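Local structure of NAD(P)H dehydrogenase (quinone) (Deinococcus radiodurans, 1YDG) at residues I82-P87 / M143-V148; Q25-A30 / H188-Q193; D75-E80 / G105-S110. The protein catalyses the reduction of quinones to quinols by NADH or NADPH, using one bound FMN per monomer of a homotetramer. All coordinates share one frame; numbering follows the deposited sequence.

Overall arrangement
From the N terminus the chain first lays down helix 19-33, whose residues 25-30 pack against 188-193 of the C-terminal helix; this contact 2 closes the longest loop, and contacts 1 and 3 both fall within it. Contact 3 comes next, joining helix 73-78 to the short helix 105-109. Contact 1 starts between those two, on strand 81-89, and ends at the C-terminal end of helix 131-144, so contacts 1 and 3 cross along the chain. They touch in space, through Phe-84 against Leu-76 and Trp-145 against Trp-108. Contacts 1 and 2 meet where Gln-193 NE2 reaches Ile-82 O, while contacts 2 and 3 remain apart, about 6 Å between nearest atoms.

Contact 1. Residues I82-P87 / M143-V148; sequences IVFSSP and MHWGAV
The rings of Phe-84 and Trp-145 make this contact. The six-membered ring of the indole brings its outer corner, CH2, to the phenyl ring, and CE2 of Phe-84 lies 3.6 Å from CH2 of Trp-145, in the plane of the indole and at its edge. Seen from the phenyl ring, Trp-145 CH2 arrives obliquely, and CZ of Phe-84 is nearly as close, at 3.7 Å from CH2 of Trp-145. The ring planes stand at 73° with centroids 5.8 Å apart, so the indole meets the phenyl ring by a corner, in an oblique pairing. Elsewhere round the phenyl ring, Phe-118 meets it edge-to-face, and Met-97, Phe-100 and Ile-101 of helix 95-102 pack on it. The indole has an edge-to-face partner of its own in Phe-90 of the third subunit.

The two side chains come from opposite directions, Phe-84 rising from strand 81-89 and Trp-145 reaching in from the end of helix 131-144. In Trp-145, CG lies anti to the carbonyl carbon (chi1 -47°), which throws the indole out from the helix end toward the strand. Just beyond, Gly-146 takes a positive phi of 66° and turns the chain in a Schellman motif, its N bonded to Met-143 O at 3.0 Å. No hydrogen bond joins the two segments, and the touching residues are both buried: the join is apolar and aromatic. Next to the tryptophan, NE2 of His-144, an FMN-binding residue, is hydrogen-bonded to Tyr-167 OH of the second subunit. Strand 81-89 belongs to the helix-covered parallel sheet of the flavodoxin-like fold, and the Phe-84 and Trp-145 pair joins the end of helix 131-144 to it, beside the FMN site and a subunit interface.

Contact 2. Residues Q25-A30 / H188-Q193; sequences QEAAEA and HQVRRQ
This is a buried helix-to-helix contact, mainly apolar and with no hydrogen bond across it, made where helix 19-33 and the C-terminal helix 180-204 lie next to each other over the sheet. Val-190 does most of the work, set against two alanines one turn apart. The small alanine side chains let the backbones come close: CA of Ala-27 is 6.2 Å from CA of Val-190, and CA of Ala-30 is the same 6.2 Å from CA of Arg-191.

The two branches of the valine touch different parts of Ala-27. CG2, anti to the carbonyl carbon, meets the methyl of Ala-27, with Val-190 CG2 to Ala-27 CB at 3.7 Å. CG1 of Val-190, anti to the backbone N (chi1 177°), instead lies against the main chain, 3.6 Å from Ala-27 O. Ala-30 comes up to the branch point, its CB 4.2 Å from Val-190 CB. In a flavodoxin-like fold, helices cover both faces of a central parallel sheet; here the two are neighbours in such a layer, and beneath them Ala-27 rests on Ile-11 and Val-190 on Leu-9, both of strand 8-13.

Polar groups frame the apolar seam. Glu-26 spans to the C-terminal helix by salt bridges, OE1 to Arg-183 and OE2 to Arg-187. Within 188-193, the guanidinium of Arg-191 folds back over CA of His-188, which sits 3.5 Å above its plane toward the rim, and NH2 of Arg-191 makes a weak hydrogen bond to ND1 at the edge of the His-188 ring. Gln-189 and Gln-193 both extend to Ser-119 OG on the sheet.

Contact 3. Residues D75-E80 / G105-S110; sequences DLEWAE and GGLWSS
Helix 73-78, one of the connections between strands of the flavodoxin-like sheet, meets the short helix 105-109 near the edge of the subunit, with Leu-107 bridging the gap. One methyl, Leu-107 CD1, turns to the apolar side, 4.3 Å from Leu-76 CB, and also lies 3.9 Å from Glu-77 N. The other, CD2, fits against the glutamate: Glu-77 CB stands 3.9 Å from Leu-107 CD2, and Glu-77 OE1 is 3.5 Å from that same methyl. The two side chains cross obliquely. Glu-77 has its CG anti to the backbone N (chi1 177°) and is extended beyond it, which takes the carboxylate past the CD2 methyl of Leu-107. Leu-113 packs on both leucines, and Leu-76 also touches Leu-104 and Val-12.

The small helix is braced from within. Ser-109 gives both its N and its OG to Gly-105 O, from opposite faces of the carbonyl plane, and Ser-110 OG bonds to Leu-107 O at 2.8 Å. Trp-108 leaves the contact altogether, its NE1 bonding to His-144 O.

No hydrogen bond or ion pair joins the two segments. Glu-77 OE2 forms a salt bridge with Lys-112 NZ, just beyond the short helix; the contact with Leu-107 is van der Waals packing, and the bridge probably steadies the negative charge beside it.

Contact 1. Residues I82-P87 / M143-V148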
loop_
_atom_site.group_PDB
_atom_site.type_symbol
_atom_site.label_atom_id
_atom_site.label_comp_id
_atom_site.label_asym_id
_atom_site.label_seq_id
_atom_site.Cartn_x
_atom_site.Cartn_y
_atom_site.Cartn_z
ATOM N N ILE B 82 5.171 9.677 -18.985
ATOM C CA ILE B 82 3.766 9.753 -18.619
ATOM C C ILE B 82 3.534 10.311 -17.227
ATOM O O ILE B 82 4.183 9.894 -16.264
ATOM C CB ILE B 82 3.128 8.342 -18.654
ATOM C CG1 ILE B 82 3.133 7.804 -20.087
ATOM C CG2 ILE B 82 1.710 8.381 -18.049
ATOM C CD1 ILE B 82 3.093 6.263 -20.211
ATOM N N VAL B 83 2.581 11.232 -17.111
ATOM C CA VAL B 83 2.077 11.636 -15.803
ATOM C C VAL B 83 0.593 11.354 -15.750
ATOM O O VAL B 83 -0.129 11.735 -16.673
ATOM C CB VAL B 83 2.313 13.152 -15.502
ATOM C CG1 VAL B 83 1.665 13.577 -14.190
ATOM C CG2 VAL B 83 3.796 13.508 -15.502
ATOM N N PHE B 84 0.163 10.707 -14.649
ATOM C CA PHE B 84 -1.252 10.478 -14.297
ATOM C C PHE B 84 -1.646 11.314 -13.076
ATOM O O PHE B 84 -0.925 11.336 -12.064
ATOM C CB PHE B 84 -1.479 9.000 -13.916
ATOM C CG PHE B 84 -1.727 8.085 -15.076
ATOM C CD1 PHE B 84 -1.424 8.463 -16.383
ATOM C CD2 PHE B 84 -2.216 6.817 -14.855
ATOM C CE1 PHE B 84 -1.641 7.588 -17.453
ATOM C CE2 PHE B 84 -2.435 5.941 -15.922
ATOM C CZ PHE B 84 -2.144 6.327 -17.205
ATOM N N SER B 85 -2.785 11.978 -13.178
ATOM C CA SER B 85 -3.346 12.761 -12.095
ATOM C C SER B 85 -4.800 12.377 -11.890
ATOM O O SER B 85 -5.595 12.380 -12.838
ATOM C CB SER B 85 -3.213 14.261 -12.399
ATOM O OG SER B 85 -3.690 15.041 -11.323
ATOM N N SER B 86 -5.148 12.023 -10.657
ATOM C CA SER B 86 -6.523 11.763 -10.287
ATOM C C SER B 86 -6.848 12.303 -8.910
ATOM O O SER B 86 -6.058 12.100 -8.000
ATOM C CB SER B 86 -6.768 10.257 -10.240
ATOM O OG SER B 86 -8.087 10.009 -9.847
ATOM N N PRO B 87 -8.046 12.884 -8.722
ATOM C CA PRO B 87 -8.439 13.133 -7.336
ATOM C C PRO B 87 -8.621 11.805 -6.629
ATOM O O PRO B 87 -8.850 10.772 -7.270
ATOM C CB PRO B 87 -9.769 13.888 -7.442
ATOM C CG PRO B 87 -10.248 13.682 -8.850
ATOM C CD PRO B 87 -9.099 13.245 -9.690
ATOM N N MET B 143 3.867 -0.415 -12.417
ATOM C CA MET B 143 4.858 -1.486 -12.306
ATOM C C MET B 143 4.502 -2.692 -13.167
ATOM O O MET B 143 5.393 -3.350 -13.709
ATOM C CB MET B 143 5.044 -1.944 -10.876
ATOM C CG MET B 143 5.583 -0.847 -9.977
ATOM S SD MET B 143 6.252 -1.476 -8.457
ATOM C CE MET B 143 6.472 0.046 -7.530
ATOM N N HIS B 144 3.209 -2.974 -13.284
ATOM C CA HIS B 144 2.742 -4.050 -14.152
ATOM C C HIS B 144 3.162 -3.830 -15.614
ATOM O O HIS B 144 3.344 -4.791 -16.352
ATOM C CB HIS B 144 1.221 -4.216 -14.030
ATOM C CG HIS B 144 0.781 -4.861 -12.757
ATOM N ND1 HIS B 144 0.208 -6.113 -12.716
ATOM C CD2 HIS B 144 0.841 -4.434 -11.475
ATOM C CE1 HIS B 144 -0.081 -6.422 -11.465
ATOM N NE2 HIS B 144 0.300 -5.420 -10.692
ATOM N N TRP B 145 3.362 -2.566 -15.988
ATOM C CA TRP B 145 3.772 -2.159 -17.336
ATOM C C TRP B 145 5.277 -2.163 -17.562
ATOM O O TRP B 145 5.707 -1.935 -18.677
ATOM C CB TRP B 145 3.300 -0.732 -17.665
ATOM C CG TRP B 145 1.879 -0.409 -17.351
ATOM C CD1 TRP B 145 0.853 -1.288 -17.165
ATOM C CD2 TRP B 145 1.314 0.898 -17.252
ATOM N NE1 TRP B 145 -0.309 -0.606 -16.919
ATOM C CE2 TRP B 145 -0.056 0.739 -16.972
ATOM C CE3 TRP B 145 1.841 2.193 -17.357
ATOM C CZ2 TRP B 145 -0.917 1.831 -16.785
ATOM C CZ3 TRP B 145 0.982 3.288 -17.177
ATOM C CH2 TRP B 145 -0.374 3.095 -16.886
ATOM N N GLY B 146 6.070 -2.372 -16.512
ATOM C CA GLY B 146 7.516 -2.208 -16.596
ATOM C C GLY B 146 7.901 -0.760 -16.853
ATOM O O GLY B 146 8.888 -0.477 -17.530
ATOM N N ALA B 147 7.122 0.162 -16.308
ATOM C CA ALA B 147 7.465 1.568 -16.355
ATOM C C ALA B 147 8.677 1.815 -15.452
ATOM O O ALA B 147 8.981 1.017 -14.557
ATOM C CB ALA B 147 6.291 2.406 -15.903
ATOM N N VAL B 148 9.374 2.904 -15.733
ATOM C CA VAL B 148 10.440 3.417 -14.901
ATOM C C VAL B 148 9.837 4.535 -14.069
ATOM O O VAL B 148 9.466 5.580 -14.607
ATOM C CB VAL B 148 11.567 3.937 -15.798
ATOM C CG1 VAL B 148 12.702 4.598 -14.985
ATOM C CG2 VAL B 148 12.080 2.809 -16.643
#

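Contact 2. Residues Q25-A30 / H188-Q193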
loop_
_atom_site.group_PDB
_atom_site.type_symbol
_atom_site.label_atom_id
_atom_site.label_comp_id
_atom_site.label_asym_id
_atom_site.label_seq_id
_atom_site.Cartn_x
_atom_site.Cartn_y
_atom_site.Cartn_z
ATOM N N GLN B 25 -2.647 21.572 -16.062
ATOM C CA GLN B 25 -2.181 22.731 -16.832
ATOM C C GLN B 25 -0.814 23.198 -16.348
ATOM O O GLN B 25 0.054 23.503 -17.162
ATOM C CB GLN B 25 -3.183 23.884 -16.775
ATOM C CG GLN B 25 -4.534 23.594 -17.406
ATOM C CD GLN B 25 -5.471 24.794 -17.316
ATOM O OE1 GLN B 25 -5.346 25.732 -18.093
ATOM N NE2 GLN B 25 -6.383 24.780 -16.349
ATOM N N GLU B 26 -0.611 23.233 -15.034
ATOM C CA GLU B 26 0.700 23.607 -14.468
ATOM C C GLU B 26 1.783 22.617 -14.898
ATOM O O GLU B 26 2.892 23.009 -15.309
ATOM C CB GLU B 26 0.604 23.710 -12.932
ATOM C CG GLU B 26 1.820 24.329 -12.264
ATOM C CD GLU B 26 1.983 25.828 -12.553
ATOM O OE1 GLU B 26 0.977 26.554 -12.654
ATOM O OE2 GLU B 26 3.129 26.282 -12.673
ATOM N N ALA B 27 1.444 21.327 -14.838
ATOM C CA ALA B 27 2.320 20.244 -15.326
ATOM C C ALA B 27 2.669 20.424 -16.801
ATOM O O ALA B 27 3.828 20.334 -17.182
ATOM C CB ALA B 27 1.652 18.875 -15.113
ATOM N N ALA B 28 1.660 20.698 -17.620
ATOM C CA ALA B 28 1.859 20.858 -19.048
ATOM C C ALA B 28 2.789 22.032 -19.403
ATOM O O ALA B 28 3.644 21.898 -20.275
ATOM C CB ALA B 28 0.533 20.996 -19.754
ATOM N N GLU B 29 2.627 23.155 -18.711
ATOM C CA GLU B 29 3.489 24.329 -18.875
ATOM C C GLU B 29 4.928 24.070 -18.445
ATOM O O GLU B 29 5.890 24.523 -19.100
ATOM C CB GLU B 29 2.945 25.482 -18.027
ATOM C CG GLU B 29 1.640 26.042 -18.510
ATOM C CD GLU B 29 1.122 27.196 -17.648
ATOM O OE1 GLU B 29 -0.033 27.635 -17.891
ATOM O OE2 GLU B 29 1.864 27.681 -16.746
ATOM N N ALA B 30 5.085 23.350 -17.335
ATOM C CA ALA B 30 6.415 22.985 -16.851
ATOM C C ALA B 30 7.107 22.074 -17.871
ATOM O O ALA B 30 8.296 22.242 -18.160
ATOM C CB ALA B 30 6.334 22.316 -15.502
ATOM N N HIS B 188 8.558 21.110 -10.565
ATOM C CA HIS B 188 9.798 20.387 -10.317
ATOM C C HIS B 188 9.660 18.914 -10.673
ATOM O O HIS B 188 10.536 18.336 -11.342
ATOM C CB HIS B 188 10.233 20.542 -8.854
ATOM C CG HIS B 188 11.350 19.620 -8.463
ATOM N ND1 HIS B 188 12.651 19.805 -8.889
ATOM C CD2 HIS B 188 11.351 18.478 -7.730
ATOM C CE1 HIS B 188 13.409 18.826 -8.418
ATOM N NE2 HIS B 188 12.645 18.012 -7.706
ATOM N N GLN B 189 8.562 18.319 -10.222
ATOM C CA GLN B 189 8.244 16.915 -10.536
ATOM C C GLN B 189 8.327 16.628 -12.030
ATOM O O GLN B 189 8.950 15.650 -12.437
ATOM C CB GLN B 189 6.865 16.539 -10.025
ATOM C CG GLN B 189 6.499 15.068 -10.264
ATOM C CD GLN B 189 5.170 14.690 -9.681
ATOM O OE1 GLN B 189 4.753 15.235 -8.657
ATOM N NE2 GLN B 189 4.483 13.729 -10.323
ATOM N N VAL B 190 7.712 17.496 -12.824
ATOM C CA VAL B 190 7.640 17.329 -14.272
ATOM C C VAL B 190 8.984 17.655 -14.918
ATOM O O VAL B 190 9.456 16.905 -15.758
ATOM C CB VAL B 190 6.520 18.200 -14.884
ATOM C CG1 VAL B 190 6.498 18.087 -16.428
ATOM C CG2 VAL B 190 5.144 17.802 -14.313
ATOM N N ARG B 191 9.609 18.763 -14.509
ATOM C CA ARG B 191 10.900 19.162 -15.057
ATOM C C ARG B 191 11.917 18.031 -14.826
ATOM O O ARG B 191 12.664 17.635 -15.713
ATOM C CB ARG B 191 11.343 20.497 -14.422
ATOM C CG ARG B 191 12.773 20.943 -14.698
ATOM C CD ARG B 191 13.055 22.334 -14.095
ATOM N NE ARG B 191 13.093 22.276 -12.625
ATOM C CZ ARG B 191 12.254 22.896 -11.778
ATOM N NH1 ARG B 191 11.272 23.693 -12.208
ATOM N NH2 ARG B 191 12.418 22.726 -10.464
ATOM N N ARG B 192 11.901 17.493 -13.623
ATOM C CA ARG B 192 12.796 16.418 -13.257
ATOM C C ARG B 192 12.548 15.168 -14.086
ATOM O O ARG B 192 13.487 14.548 -14.570
ATOM C CB ARG B 192 12.602 16.126 -11.783
ATOM C CG ARG B 192 13.245 14.870 -11.318
ATOM C CD ARG B 192 13.027 14.721 -9.805
ATOM N NE ARG B 192 13.300 13.349 -9.420
ATOM C CZ ARG B 192 14.515 12.848 -9.287
ATOM N NH1 ARG B 192 15.583 13.615 -9.492
ATOM N NH2 ARG B 192 14.665 11.578 -8.952
ATOM N N GLN B 193 11.282 14.793 -14.234
ATOM C CA GLN B 193 10.934 13.618 -15.037
ATOM C C GLN B 193 11.358 13.760 -16.495
ATOM O O GLN B 193 11.850 12.802 -17.097
ATOM C CB GLN B 193 9.438 13.307 -14.934
ATOM C CG GLN B 193 8.991 12.131 -15.807
ATOM C CD GLN B 193 7.598 11.666 -15.513
ATOM O OE1 GLN B 193 6.936 12.197 -14.636
ATOM N NE2 GLN B 193 7.135 10.650 -16.254
#

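Contact 3. Residues D75-E80 / G105-S110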
loop_
_atom_site.group_PDB
_atom_site.type_symbol
_atom_site.label_atom_id
_atom_site.label_comp_id
_atom_site.label_asym_id
_atom_site.label_seq_id
_atom_site.Cartn_x
_atom_site.Cartn_y
_atom_site.Cartn_z
ATOM N N ASP B 75 -2.003 7.644 -26.984
ATOM C CA ASP B 75 -1.270 8.724 -26.334
ATOM C C ASP B 75 -0.118 8.173 -25.477
ATOM O O ASP B 75 0.991 8.754 -25.445
ATOM C CB ASP B 75 -2.221 9.572 -25.461
ATOM C CG ASP B 75 -3.210 10.419 -26.301
ATOM O OD1 ASP B 75 -2.769 11.094 -27.260
ATOM O OD2 ASP B 75 -4.417 10.413 -25.978
ATOM N N LEU B 76 -0.363 7.050 -24.799
ATOM C CA LEU B 76 0.707 6.420 -24.014
ATOM C C LEU B 76 1.724 5.698 -24.899
ATOM O O LEU B 76 2.901 5.688 -24.575
ATOM C CB LEU B 76 0.147 5.484 -22.948
ATOM C CG LEU B 76 -0.921 6.081 -22.022
ATOM C CD1 LEU B 76 -1.116 5.195 -20.836
ATOM C CD2 LEU B 76 -0.599 7.497 -21.563
ATOM N N GLU B 77 1.273 5.098 -26.010
ATOM C CA GLU B 77 2.198 4.516 -26.989
ATOM C C GLU B 77 3.123 5.601 -27.541
ATOM O O GLU B 77 4.317 5.375 -27.735
ATOM C CB GLU B 77 1.432 3.820 -28.116
ATOM C CG GLU B 77 2.320 3.234 -29.226
ATOM C CD GLU B 77 1.544 2.459 -30.313
ATOM O OE1 GLU B 77 0.373 2.077 -30.091
ATOM O OE2 GLU B 77 2.128 2.225 -31.406
ATOM N N TRP B 78 2.565 6.776 -27.793
ATOM C CA TRP B 78 3.325 7.918 -28.276
ATOM C C TRP B 78 4.310 8.456 -27.234
ATOM O O TRP B 78 5.447 8.794 -27.580
ATOM C CB TRP B 78 2.371 9.042 -28.721
ATOM C CG TRP B 78 3.023 10.362 -29.002
ATOM C CD1 TRP B 78 3.670 10.724 -30.129
ATOM C CD2 TRP B 78 3.097 11.487 -28.115
ATOM N NE1 TRP B 78 4.149 12.012 -30.012
ATOM C CE2 TRP B 78 3.791 12.506 -28.790
ATOM C CE3 TRP B 78 2.628 11.734 -26.811
ATOM C CZ2 TRP B 78 4.042 13.744 -28.216
ATOM C CZ3 TRP B 78 2.873 12.957 -26.252
ATOM C CH2 TRP B 78 3.585 13.949 -26.941
ATOM N N ALA B 79 3.863 8.550 -25.984
ATOM C CA ALA B 79 4.638 9.175 -24.919
ATOM C C ALA B 79 5.923 8.412 -24.606
ATOM O O ALA B 79 6.009 7.201 -24.725
ATOM C CB ALA B 79 3.794 9.320 -23.647
ATOM N N GLU B 80 6.931 9.160 -24.210
ATOM C CA GLU B 80 8.114 8.572 -23.624
ATOM C C GLU B 80 8.076 8.790 -22.119
ATOM O O GLU B 80 8.697 8.048 -21.366
ATOM C CB GLU B 80 9.336 9.194 -24.259
ATOM C CG GLU B 80 9.548 8.714 -25.670
ATOM C CD GLU B 80 10.291 9.690 -26.547
ATOM O OE1 GLU B 80 10.247 10.901 -26.298
ATOM O OE2 GLU B 80 10.934 9.234 -27.507
ATOM N N GLY B 105 -5.186 -2.747 -21.865
ATOM C CA GLY B 105 -4.812 -4.157 -21.939
ATOM C C GLY B 105 -4.132 -4.597 -23.231
ATOM O O GLY B 105 -3.159 -5.350 -23.207
ATOM N N GLY B 106 -4.634 -4.130 -24.364
ATOM C CA GLY B 106 -4.043 -4.481 -25.659
ATOM C C GLY B 106 -2.660 -3.896 -25.821
ATOM O O GLY B 106 -1.724 -4.578 -26.240
ATOM N N LEU B 107 -2.519 -2.621 -25.491
ATOM C CA LEU B 107 -1.198 -1.968 -25.478
ATOM C C LEU B 107 -0.187 -2.661 -24.556
ATOM O O LEU B 107 1.002 -2.796 -24.894
ATOM C CB LEU B 107 -1.318 -0.518 -25.010
ATOM C CG LEU B 107 -1.112 0.663 -25.939
ATOM C CD1 LEU B 107 -0.719 1.856 -25.049
ATOM C CD2 LEU B 107 -0.064 0.422 -26.995
ATOM N N TRP B 108 -0.660 -3.041 -23.374
ATOM C CA TRP B 108 0.139 -3.786 -22.412
ATOM C C TRP B 108 0.562 -5.145 -22.995
ATOM O O TRP B 108 1.735 -5.525 -22.932
ATOM C CB TRP B 108 -0.660 -3.972 -21.100
ATOM C CG TRP B 108 0.030 -4.827 -20.076
ATOM C CD1 TRP B 108 1.004 -4.438 -19.185
ATOM C CD2 TRP B 108 -0.171 -6.223 -19.854
ATOM N NE1 TRP B 108 1.406 -5.505 -18.427
ATOM C CE2 TRP B 108 0.702 -6.612 -18.811
ATOM C CE3 TRP B 108 -1.005 -7.188 -20.430
ATOM C CZ2 TRP B 108 0.763 -7.928 -18.338
ATOM C CZ3 TRP B 108 -0.938 -8.494 -19.961
ATOM C CH2 TRP B 108 -0.063 -8.848 -18.920
ATOM N N SER B 109 -0.400 -5.867 -23.573
ATOM C CA SER B 109 -0.138 -7.152 -24.242
ATOM C C SER B 109 0.898 -7.080 -25.333
ATOM O O SER B 109 1.602 -8.048 -25.588
ATOM C CB SER B 109 -1.421 -7.720 -24.841
ATOM O OG SER B 109 -2.262 -8.168 -23.814
ATOM N N SER B 110 0.981 -5.942 -25.995
ATOM C CA SER B 110 1.886 -5.779 -27.098
ATOM C C SER B 110 3.299 -5.456 -26.622
ATOM O O SER B 110 4.208 -5.383 -27.435
ATOM C CB SER B 110 1.384 -4.671 -28.021
ATOM O OG SER B 110 1.784 -3.400 -27.556
#